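Local coordinates for putative alkaline phosphatase (Pseudomonas fluorescens, PDB 4F1V), which binds phosphate with high affinity in the periplasm and probably delivers it to a PstSACB-type ABC transporter for import, at residues A[62-66]-A[147-151]; A[85-89]-A[265-270]; A[103-107]-A[222-226]. All blocks are in the same frame, centred on the assembly; numbering follows the deposited sequence.

Interaction 1: A[62-66]-A[147-151]. With PI (hydrogenphosphate ion), chain B.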
ATOM      1  N   SER A  62      -5.047  -4.442  -0.200  1.00  3.10           N
ATOM      2  CA  SER A  62      -3.856  -4.662  -0.990  1.00  3.13           C
ATOM      3  C   SER A  62      -3.217  -3.328  -1.368  1.00  3.06           C
ATOM      4  O   SER A  62      -3.926  -2.426  -1.819  1.00  3.31           O
ATOM      5  CB  SER A  62      -4.199  -5.425  -2.271  1.00  2.93           C
ATOM      6  OG  SER A  62      -3.002  -5.728  -2.951  1.00  3.56           O
ATOM      7  N   ASP A  63      -1.901  -3.215  -1.242  1.00  2.94           N
ATOM      8  CA  ASP A  63      -1.141  -2.120  -1.822  1.00  3.02           C
ATOM      9  C   ASP A  63      -0.418  -2.552  -3.117  1.00  3.57           C
ATOM     10  O   ASP A  63       0.387  -1.779  -3.666  1.00  5.49           O
ATOM     11  CB  ASP A  63      -0.216  -1.332  -0.828  1.00  3.39           C
ATOM     12  CG  ASP A  63      -0.151  -1.999   0.558  1.00  2.91           C
ATOM     13  OD1 ASP A  63      -0.862  -1.592   1.476  1.00  3.26           O
ATOM     14  OD2 ASP A  63       0.634  -2.975   0.634  1.00  3.38           O
ATOM     15  N   SER A  64      -0.731  -3.750  -3.594  1.00  3.09           N
ATOM     16  CA  SER A  64      -0.364  -4.233  -4.906  1.00  2.92           C
ATOM     17  C   SER A  64      -1.593  -4.211  -5.825  1.00  3.17           C
ATOM     18  O   SER A  64      -2.644  -4.783  -5.484  1.00  3.46           O
ATOM     19  CB  SER A  64       0.164  -5.676  -4.834  1.00  3.84           C
ATOM     20  OG  SER A  64       0.298  -6.259  -6.099  1.00  3.87           O
ATOM     21  N   LYS A  65      -1.499  -3.600  -6.994  0.55  3.56           N
ATOM     22  CA  LYS A  65      -2.615  -3.638  -7.945  0.55  3.49           C
ATOM     23  C   LYS A  65      -2.887  -5.062  -8.430  0.55  2.97           C
ATOM     24  O   LYS A  65      -1.993  -5.895  -8.565  0.55  3.54           O
ATOM     25  CB  LYS A  65      -2.318  -2.775  -9.158  0.55  4.39           C
ATOM     26  CG  LYS A  65      -2.451  -1.253  -8.853  0.55  7.18           C
ATOM     27  CD  LYS A  65      -2.536  -0.358 -10.050  0.55  9.65           C
ATOM     28  CE  LYS A  65      -3.687  -0.396 -10.963  0.55 11.79           C
ATOM     29  NZ  LYS A  65      -3.665   0.907 -11.837  0.55  8.80           N
ATOM     30  N   LEU A  66      -4.172  -5.279  -8.737  0.75  3.53           N
ATOM     31  CA  LEU A  66      -4.544  -6.480  -9.480  0.75  3.37           C
ATOM     32  C   LEU A  66      -3.885  -6.457 -10.887  0.75  4.34           C
ATOM     33  O   LEU A  66      -4.002  -5.464 -11.604  0.75  4.84           O
ATOM     34  CB  LEU A  66      -6.064  -6.566  -9.573  0.75  4.15           C
ATOM     35  CG  LEU A  66      -6.722  -6.896  -8.248  0.75  4.03           C
ATOM     36  CD1 LEU A  66      -8.188  -6.534  -8.287  0.75  3.07           C
ATOM     37  CD2 LEU A  66      -6.628  -8.398  -7.882  0.75  4.43           C
ATOM     38  N   GLY A 147       2.754  -5.455  -1.114  1.00  3.19           N
ATOM     39  CA  GLY A 147       2.380  -4.178  -1.689  1.00  3.01           C
ATOM     40  C   GLY A 147       3.307  -3.037  -1.291  1.00  2.92           C
ATOM     41  O   GLY A 147       3.489  -2.086  -2.093  1.00  3.52           O
ATOM     42  N   THR A 148       3.878  -3.062  -0.102  1.00  2.99           N
ATOM     43  CA  THR A 148       4.896  -2.086   0.268  1.00  2.66           C
ATOM     44  C   THR A 148       6.064  -2.174  -0.722  1.00  2.98           C
ATOM     45  O   THR A 148       6.596  -1.159  -1.226  1.00  3.41           O
ATOM     46  CB  THR A 148       5.408  -2.257   1.685  1.00  3.06           C
ATOM     47  OG1 THR A 148       4.305  -2.334   2.617  1.00  2.99           O
ATOM     48  CG2 THR A 148       6.265  -1.059   2.100  1.00  3.61           C
ATOM     49  N   THR A 149       6.477  -3.404  -1.037  1.00  3.13           N
ATOM     50  CA  THR A 149       7.515  -3.593  -2.067  1.00  3.10           C
ATOM     51  C   THR A 149       7.061  -2.989  -3.393  1.00  3.05           C
ATOM     52  O   THR A 149       7.889  -2.336  -4.074  1.00  3.57           O
ATOM     53  CB  THR A 149       7.856  -5.080  -2.269  1.00  3.26           C
ATOM     54  OG1 THR A 149       8.411  -5.555  -1.034  1.00  3.59           O
ATOM     55  CG2 THR A 149       8.852  -5.277  -3.421  1.00  3.78           C
ATOM     56  N   GLU A 150       5.817  -3.223  -3.822  1.00  2.96           N
ATOM     57  CA  GLU A 150       5.375  -2.655  -5.098  1.00  3.26           C
ATOM     58  C   GLU A 150       5.465  -1.111  -5.049  1.00  3.22           C
ATOM     59  O   GLU A 150       5.983  -0.481  -5.985  1.00  3.39           O
ATOM     60  CB  GLU A 150       3.966  -3.147  -5.438  1.00  3.46           C
ATOM     61  CG  GLU A 150       3.535  -2.688  -6.850  1.00  4.27           C
ATOM     62  CD  GLU A 150       2.217  -3.337  -7.268  1.00  3.98           C
ATOM     63  OE1 GLU A 150       2.183  -4.582  -7.407  1.00  4.21           O
ATOM     64  OE2 GLU A 150       1.202  -2.582  -7.462  1.00  4.00           O
ATOM     65  N   LEU A 151       4.953  -0.490  -3.982  1.00  3.35           N
ATOM     66  CA  LEU A 151       4.989   0.970  -3.902  1.00  3.48           C
ATOM     67  C   LEU A 151       6.436   1.500  -3.950  1.00  3.22           C
ATOM     68  O   LEU A 151       6.724   2.537  -4.557  1.00  3.72           O
ATOM     69  CB  LEU A 151       4.302   1.461  -2.614  1.00  3.18           C
ATOM     70  CG  LEU A 151       2.789   1.266  -2.558  1.00  3.80           C
ATOM     71  CD1 LEU A 151       2.278   1.734  -1.214  1.00  5.89           C
ATOM     72  CD2 LEU A 151       2.096   1.978  -3.710  1.00  5.34           C
TER
HETATM   73  P    PI B1401       2.005  -5.393   2.485  1.00  2.78           P
HETATM   74  O1   PI B1401       1.481  -6.105   1.238  1.00  2.77           O
HETATM   75  O2   PI B1401       1.953  -6.306   3.711  1.00  3.22           O
HETATM   76  O3   PI B1401       3.423  -4.863   2.239  1.00  3.08           O
HETATM   77  O4   PI B1401       1.069  -4.188   2.785  1.00  3.15           O
HETATM   78  O   HOH W   1       1.094  -0.335  -5.944  0.50  5.05           O
HETATM   79  O   HOH W   2       0.497  -5.173  -9.552  0.50  6.14           O

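Interaction 2: A[85-89]-A[265-270]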
ATOM      1  N   LEU A  85     -15.734  -7.727  -9.668  0.70  3.66           N
ATOM      2  CA  LEU A  85     -15.022  -7.225  -8.497  0.70  3.16           C
ATOM      3  C   LEU A  85     -14.876  -5.694  -8.631  0.70  3.84           C
ATOM      4  O   LEU A  85     -14.958  -5.111  -9.735  0.70  3.19           O
ATOM      5  CB  LEU A  85     -13.656  -7.910  -8.281  0.70  3.36           C
ATOM      6  CG  LEU A  85     -12.519  -7.708  -9.310  0.70  3.80           C
ATOM      7  CD1 LEU A  85     -11.826  -6.342  -9.254  0.70  4.33           C
ATOM      8  CD2 LEU A  85     -11.458  -8.783  -9.177  0.70  5.19           C
ATOM      9  N   ILE A  86     -14.611  -5.103  -7.485  1.00  3.15           N
ATOM     10  CA  ILE A  86     -14.388  -3.685  -7.246  1.00  3.35           C
ATOM     11  C   ILE A  86     -12.980  -3.538  -6.632  1.00  3.27           C
ATOM     12  O   ILE A  86     -12.655  -4.205  -5.658  1.00  3.84           O
ATOM     13  CB  ILE A  86     -15.449  -3.132  -6.288  1.00  3.61           C
ATOM     14  CG1 ILE A  86     -16.842  -3.197  -6.937  1.00  4.41           C
ATOM     15  CG2 ILE A  86     -15.074  -1.707  -5.829  1.00  4.18           C
ATOM     16  CD1 ILE A  86     -18.005  -2.900  -5.980  1.00  4.94           C
ATOM     17  N   GLN A  87     -12.185  -2.628  -7.207  1.00  3.27           N
ATOM     18  CA  GLN A  87     -10.847  -2.279  -6.676  1.00  3.20           C
ATOM     19  C   GLN A  87     -10.843  -0.742  -6.524  1.00  3.29           C
ATOM     20  O   GLN A  87     -11.043  -0.031  -7.510  1.00  4.34           O
ATOM     21  CB  GLN A  87      -9.780  -2.713  -7.640  1.00  3.25           C
ATOM     22  CG  GLN A  87      -8.353  -2.464  -7.080  1.00  3.69           C
ATOM     23  CD  GLN A  87      -7.226  -2.863  -8.041  1.00  3.39           C
ATOM     24  OE1 GLN A  87      -6.233  -3.500  -7.658  1.00  3.99           O
ATOM     25  NE2 GLN A  87      -7.364  -2.459  -9.303  1.00  4.18           N
ATOM     26  N   VAL A  88     -10.618  -0.251  -5.290  1.00  3.08           N
ATOM     27  CA  VAL A  88     -10.690   1.205  -5.068  0.60  3.70           C
ATOM     28  C   VAL A  88      -9.612   1.604  -4.077  1.00  3.21           C
ATOM     29  O   VAL A  88      -9.311   0.881  -3.137  1.00  4.37           O
ATOM     30  CB  VAL A  88     -12.037   1.688  -4.515  0.60  4.20           C
ATOM     31  CG1 VAL A  88     -13.100   1.740  -5.598  0.60  4.67           C
ATOM     32  CG2 VAL A  88     -12.538   0.822  -3.331  0.60  5.10           C
ATOM     33  N   PRO A  89      -9.027   2.814  -4.244  1.00  3.14           N
ATOM     34  CA  PRO A  89      -8.106   3.329  -3.183  0.50  3.56           C
ATOM     35  C   PRO A  89      -8.831   3.447  -1.873  1.00  3.38           C
ATOM     36  O   PRO A  89      -9.991   3.881  -1.832  1.00  3.96           O
ATOM     37  CB  PRO A  89      -7.726   4.713  -3.725  0.50  4.27           C
ATOM     38  CG  PRO A  89      -7.776   4.476  -5.198  0.50  3.12           C
ATOM     39  CD  PRO A  89      -9.097   3.721  -5.371  0.50  4.37           C
ATOM     40  N   PRO A 265     -11.617  -2.075 -13.235  1.00  4.16           N
ATOM     41  CA  PRO A 265     -11.040  -1.888 -11.915  1.00  4.29           C
ATOM     42  C   PRO A 265      -9.617  -1.317 -11.920  1.00  3.78           C
ATOM     43  O   PRO A 265      -9.179  -0.670 -10.950  1.00  4.34           O
ATOM     44  CB  PRO A 265     -11.067  -3.299 -11.280  1.00  4.99           C
ATOM     45  CG  PRO A 265     -12.123  -4.027 -12.032  1.00  6.73           C
ATOM     46  CD  PRO A 265     -12.133  -3.449 -13.433  1.00  5.20           C
ATOM     47  N   ASP A 266      -8.814  -1.606 -12.952  0.70  4.68           N
ATOM     48  CA  ASP A 266      -7.459  -1.063 -12.965  0.70  4.50           C
ATOM     49  C   ASP A 266      -7.465   0.481 -12.998  0.70  4.52           C
ATOM     50  O   ASP A 266      -6.533   1.106 -12.505  0.70  5.27           O
ATOM     51  CB  ASP A 266      -6.701  -1.604 -14.184  0.70  4.12           C
ATOM     52  CG  ASP A 266      -5.243  -1.178 -14.217  0.70  4.17           C
ATOM     53  OD1 ASP A 266      -4.883  -0.295 -15.020  0.70  5.83           O
ATOM     54  OD2 ASP A 266      -4.470  -1.769 -13.435  0.70  4.83           O
ATOM     55  N   ALA A 267      -8.506   1.101 -13.590  1.00  4.48           N
ATOM     56  CA  ALA A 267      -8.549   2.548 -13.734  1.00  5.05           C
ATOM     57  C   ALA A 267      -8.697   3.249 -12.424  1.00  4.49           C
ATOM     58  O   ALA A 267      -8.485   4.482 -12.347  1.00  5.27           O
ATOM     59  CB  ALA A 267      -9.641   2.921 -14.680  1.00  7.26           C
ATOM     60  N   TRP A 268      -9.130   2.560 -11.366  1.00  3.70           N
ATOM     61  CA  TRP A 268      -9.440   3.180 -10.100  1.00  3.83           C
ATOM     62  C   TRP A 268      -8.231   3.422  -9.201  1.00  3.90           C
ATOM     63  O   TRP A 268      -8.311   4.212  -8.289  1.00  4.65           O
ATOM     64  CB  TRP A 268     -10.454   2.301  -9.355  1.00  3.98           C
ATOM     65  CG  TRP A 268     -11.870   2.560  -9.875  1.00  4.09           C
ATOM     66  CD1 TRP A 268     -12.483   1.953 -10.948  1.00  3.93           C
ATOM     67  CD2 TRP A 268     -12.789   3.536  -9.402  1.00  4.42           C
ATOM     68  NE1 TRP A 268     -13.719   2.498 -11.154  1.00  4.18           N
ATOM     69  CE2 TRP A 268     -13.963   3.479 -10.249  1.00  4.17           C
ATOM     70  CE3 TRP A 268     -12.794   4.473  -8.350  1.00  5.46           C
ATOM     71  CZ2 TRP A 268     -15.081   4.296 -10.029  1.00  5.48           C
ATOM     72  CZ3 TRP A 268     -13.895   5.303  -8.168  1.00  6.94           C
ATOM     73  CH2 TRP A 268     -15.007   5.214  -9.015  1.00  6.17           C
ATOM     74  N   VAL A 269      -7.145   2.651  -9.410  1.00  3.78           N
ATOM     75  CA  VAL A 269      -5.965   2.770  -8.507  1.00  4.28           C
ATOM     76  C   VAL A 269      -4.911   3.624  -9.187  1.00  3.99           C
ATOM     77  O   VAL A 269      -4.259   3.182 -10.150  1.00  4.87           O
ATOM     78  CB  VAL A 269      -5.361   1.398  -8.141  1.00  5.00           C
ATOM     79  CG1 VAL A 269      -4.099   1.608  -7.305  1.00  5.97           C
ATOM     80  CG2 VAL A 269      -6.402   0.571  -7.406  1.00  5.90           C
ATOM     81  N   PRO A 270      -4.670   4.849  -8.706  1.00  4.44           N
ATOM     82  CA  PRO A 270      -3.601   5.651  -9.311  1.00  4.68           C
ATOM     83  C   PRO A 270      -2.259   5.075  -8.902  1.00  4.28           C
ATOM     84  O   PRO A 270      -2.082   4.642  -7.766  1.00  5.14           O
ATOM     85  CB  PRO A 270      -3.764   7.048  -8.651  1.00  5.61           C
ATOM     86  CG  PRO A 270      -5.170   7.011  -8.050  1.00  6.44           C
ATOM     87  CD  PRO A 270      -5.365   5.567  -7.632  1.00  5.65           C
TER
HETATM   88  O   HOH W   3      -5.411  -3.176 -11.256  1.00  7.03           O

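Interaction 3: A[103-107]-A[222-226]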
ATOM      1  N   GLY A 103      23.163   7.654  16.558  1.00  6.78           N
ATOM      2  CA  GLY A 103      23.933   8.867  16.372  1.00  7.10           C
ATOM      3  C   GLY A 103      23.017  10.078  16.340  1.00  6.62           C
ATOM      4  O   GLY A 103      21.909  10.059  15.791  1.00  7.26           O
ATOM      5  N   SER A 104      23.465  11.221  16.886  1.00  6.43           N
ATOM      6  CA  SER A 104      22.639  12.402  16.883  1.00  7.44           C
ATOM      7  C   SER A 104      22.537  13.072  15.548  1.00  7.49           C
ATOM      8  O   SER A 104      21.520  13.770  15.312  1.00  8.33           O
ATOM      9  CB  SER A 104      23.068  13.424  17.977  1.00  7.68           C
ATOM     10  OG  SER A 104      24.374  13.855  17.727  1.00  8.94           O
ATOM     11  N   ALA A 105      23.528  12.901  14.667  1.00  6.22           N
ATOM     12  CA  ALA A 105      23.455  13.523  13.357  1.00  6.64           C
ATOM     13  C   ALA A 105      22.198  13.025  12.595  1.00  6.09           C
ATOM     14  O   ALA A 105      21.871  11.827  12.610  1.00  6.39           O
ATOM     15  CB  ALA A 105      24.699  13.223  12.564  1.00  6.73           C
ATOM     16  N   ALA A 106      21.564  13.871  11.790  0.70  6.64           N
ATOM     17  CA  ALA A 106      20.482  13.427  10.902  0.70  6.40           C
ATOM     18  C   ALA A 106      21.020  12.625   9.730  0.70  5.91           C
ATOM     19  O   ALA A 106      21.956  13.014   9.075  0.70  8.12           O
ATOM     20  CB  ALA A 106      19.729  14.697  10.443  0.70  7.53           C
ATOM     21  N   VAL A 107      20.311  11.556   9.427  0.70  4.61           N
ATOM     22  CA  VAL A 107      20.513  10.807   8.171  0.70  4.82           C
ATOM     23  C   VAL A 107      19.511  11.339   7.153  0.70  5.00           C
ATOM     24  O   VAL A 107      18.282  11.232   7.372  0.70  5.12           O
ATOM     25  CB  VAL A 107      20.388   9.288   8.408  0.70  5.33           C
ATOM     26  CG1 VAL A 107      20.460   8.537   7.091  0.70  5.96           C
ATOM     27  CG2 VAL A 107      21.451   8.782   9.377  0.70  6.35           C
ATOM     28  N   ASP A 222      12.087  11.940  13.462  1.00  5.74           N
ATOM     29  CA  ASP A 222      13.388  11.719  14.134  1.00  5.88           C
ATOM     30  C   ASP A 222      14.376  11.114  13.156  1.00  5.44           C
ATOM     31  O   ASP A 222      14.327   9.903  12.893  1.00  5.42           O
ATOM     32  CB  ASP A 222      13.186  10.830  15.339  1.00  7.18           C
ATOM     33  CG  ASP A 222      14.470  10.615  16.147  1.00  7.32           C
ATOM     34  OD1 ASP A 222      15.547  11.027  15.671  1.00  8.45           O
ATOM     35  OD2 ASP A 222      14.359  10.092  17.260  1.00 11.48           O
ATOM     36  N   ALA A 223      15.223  11.978  12.565  1.00  5.78           N
ATOM     37  CA  ALA A 223      16.168  11.549  11.517  1.00  5.43           C
ATOM     38  C   ALA A 223      17.394  10.756  12.043  1.00  5.18           C
ATOM     39  O   ALA A 223      18.264  10.435  11.269  1.00  5.80           O
ATOM     40  CB  ALA A 223      16.606  12.722  10.685  1.00  7.19           C
ATOM     41  N   THR A 224      17.408  10.451  13.352  1.00  5.47           N
ATOM     42  CA  THR A 224      18.323   9.507  13.924  1.00  5.59           C
ATOM     43  C   THR A 224      17.813   8.053  13.786  1.00  5.69           C
ATOM     44  O   THR A 224      18.521   7.136  14.145  1.00  6.16           O
ATOM     45  CB  THR A 224      18.724   9.825  15.355  1.00  6.20           C
ATOM     46  OG1 THR A 224      17.686   9.420  16.241  1.00  7.32           O
ATOM     47  CG2 THR A 224      19.122  11.257  15.505  1.00  7.86           C
ATOM     48  N   LYS A 225      16.519   7.918  13.390  0.70  4.95           N
ATOM     49  CA  LYS A 225      15.794   6.642  13.269  0.70  4.78           C
ATOM     50  C   LYS A 225      15.045   6.438  11.966  0.70  4.06           C
ATOM     51  O   LYS A 225      14.839   5.253  11.573  0.70  4.38           O
ATOM     52  CB  LYS A 225      14.758   6.539  14.445  0.70  4.76           C
ATOM     53  CG  LYS A 225      15.441   6.568  15.801  0.70  5.57           C
ATOM     54  CD  LYS A 225      14.464   6.479  16.943  0.70  9.92           C
ATOM     55  CE  LYS A 225      15.111   6.254  18.287  0.70 11.02           C
ATOM     56  NZ  LYS A 225      15.765   4.876  18.356  0.70 15.86           N
ATOM     57  N   VAL A 226      14.596   7.502  11.315  1.00  4.29           N
ATOM     58  CA  VAL A 226      13.793   7.430  10.075  1.00  4.38           C
ATOM     59  C   VAL A 226      14.442   8.442   9.135  1.00  4.43           C
ATOM     60  O   VAL A 226      14.464   9.655   9.447  1.00  4.87           O
ATOM     61  CB  VAL A 226      12.316   7.685  10.329  1.00  4.80           C
ATOM     62  CG1 VAL A 226      11.533   7.701   9.001  1.00  5.60           C
ATOM     63  CG2 VAL A 226      11.712   6.674  11.275  1.00  4.84           C
TER

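Interaction 1: A[62-66]-A[147-151]
Two lobes of a Venus flytrap meet at the phosphate here. The first turn of helix 147-159 supplies three of the ligand's hydrogen bonds: G147 N to O1 (2.8 Å), T148 N to O3 (3.0 Å) and T148 OG1 to O3 (2.7 Å); T9, L10, S33, R142 and S146 complete the site. D63 OD2 lies 2.5 Å from phosphate O4, so short that an acid group there probably carries a proton and donates it. G147 fits because a CB would collide with D63 OD2 and S64 N. E150 reaches over as a double acceptor: OE1 takes a hydrogen bond from S64 OG (2.8 Å), OE2 one from K65 N (2.9 Å). Its charge is also met by R154. Water 2 links K65 O and E150 OE1. Apolar packing is slight, D63 CB touching L151 CD1 at 4.0 Å. The loop 62-66 leaves strand 59-62 ahead of helix 68-77, with D63 OD1 bonded to T294 of strand 291-299; helix 147-159 starts beside R142 of strand 138-142.

Interaction 2: A[85-89]-A[265-270]
Segment 85-89 opens strand 85-94, an outermost strand of the five-stranded mixed sheet, and the turn-like segment 265-270 packs beside it. L85 comes first: its CB is directed sideways, but the branched end places CD1 3.6 Å from P265 CG, a close apolar fit. I86 faces away, toward F349 of helix 339-349. Q87 then points at the segment and does most of the polar work. Its fully extended side chain carries the amide far enough for NE2 to donate to P265 O (3.0 Å), while the same NE2 gives a second hydrogen bond to water 3 (2.9 Å), which donates to D266 OD2 (2.8 Å). The other end of the amide, OE1, accepts from L66 N. The aliphatic part is used too, since Q87 CB lies 3.9 Å from P265 CB. Separately, the amide carbon Q87 CD rests 3.6 Å from V269 CG2. Q87 O approaches W268 CB at 3.0 Å. V88 turns its CB away, yet CG1 still meets W268 CE3 at 3.9 Å; the indole NE1 is bonded to R262 O. P89 ends the segment, its CD 3.1 Å from W268 O and its CG 3.6 Å from P270 CD. Having no N-H, proline cannot donate to that carbonyl, and W268 O finds no hydrogen-bond partner. The chemistry is thus mainly that of apolar packing, with one direct hydrogen bond crossing between the segments: glutamine suits the centre because its amide can donate to a backbone carbonyl and accept from a backbone N-H at once.

Interaction 3: A[103-107]-A[222-226]
T224 lays its methyl group over the backbone of 103-105, with CG2 3.0 Å from G103 O and 3.5 Å from S104 O. Its hydroxyl is engaged within its own segment: OG1 donates to D222 OD1 (2.7 Å), and T224 N donates to the same oxygen (3.0 Å), which makes an Asx turn. Aspartate suits that first position because its short carboxylate reaches back to the N-H two residues on. The turn is tightened by K225 N and V226 N, both donating to D222 O, at 3.0 Å and 2.9 Å. So held, the segment presents A223, whose O receives a nearly linear hydrogen bond from V107 N (3.0 Å, 174°). Beside it A106 CB and A223 CB touch at 3.7 Å; with only methyl groups there, A106 CA and A223 CA lie 4.7 Å apart. G103 takes backbone angles that would jam a CB against the preceding carbonyl. The contact, well away from the phosphate, joins the loop between strands 99-100 and 108-109 to the loop before strand 228-229. R133 hydrogen-bonds G103 O and A105 O. V107 also shares a backbone hydrogen bond with R228 of strand 228-229, while K225 bonds to F99 of strand 99-100, so the two loops meet next to short strands.

How the interactions relate
From the N terminus the chain first passes 62-66, then 85-89 and 103-107, before any of the three contacts closes. Interaction 1 closes first, when helix 147-159 returns to the phosphate; 222-226 then closes interaction 3, and 265-270 closes interaction 2 last. Interaction 1 therefore crosses both others, while interaction 3 is nested within the loop of interaction 2. Interactions 1 and 2 adjoin, joined by K65 NZ to V269 O and L66 N to Q87 OE1, so the ligand loop is continuous with the packing on edge strand 85-94. Interaction 3 lies on the opposite side of the chain's centre from interaction 2, their centres about 37 Å apart, joining loops beside short strands.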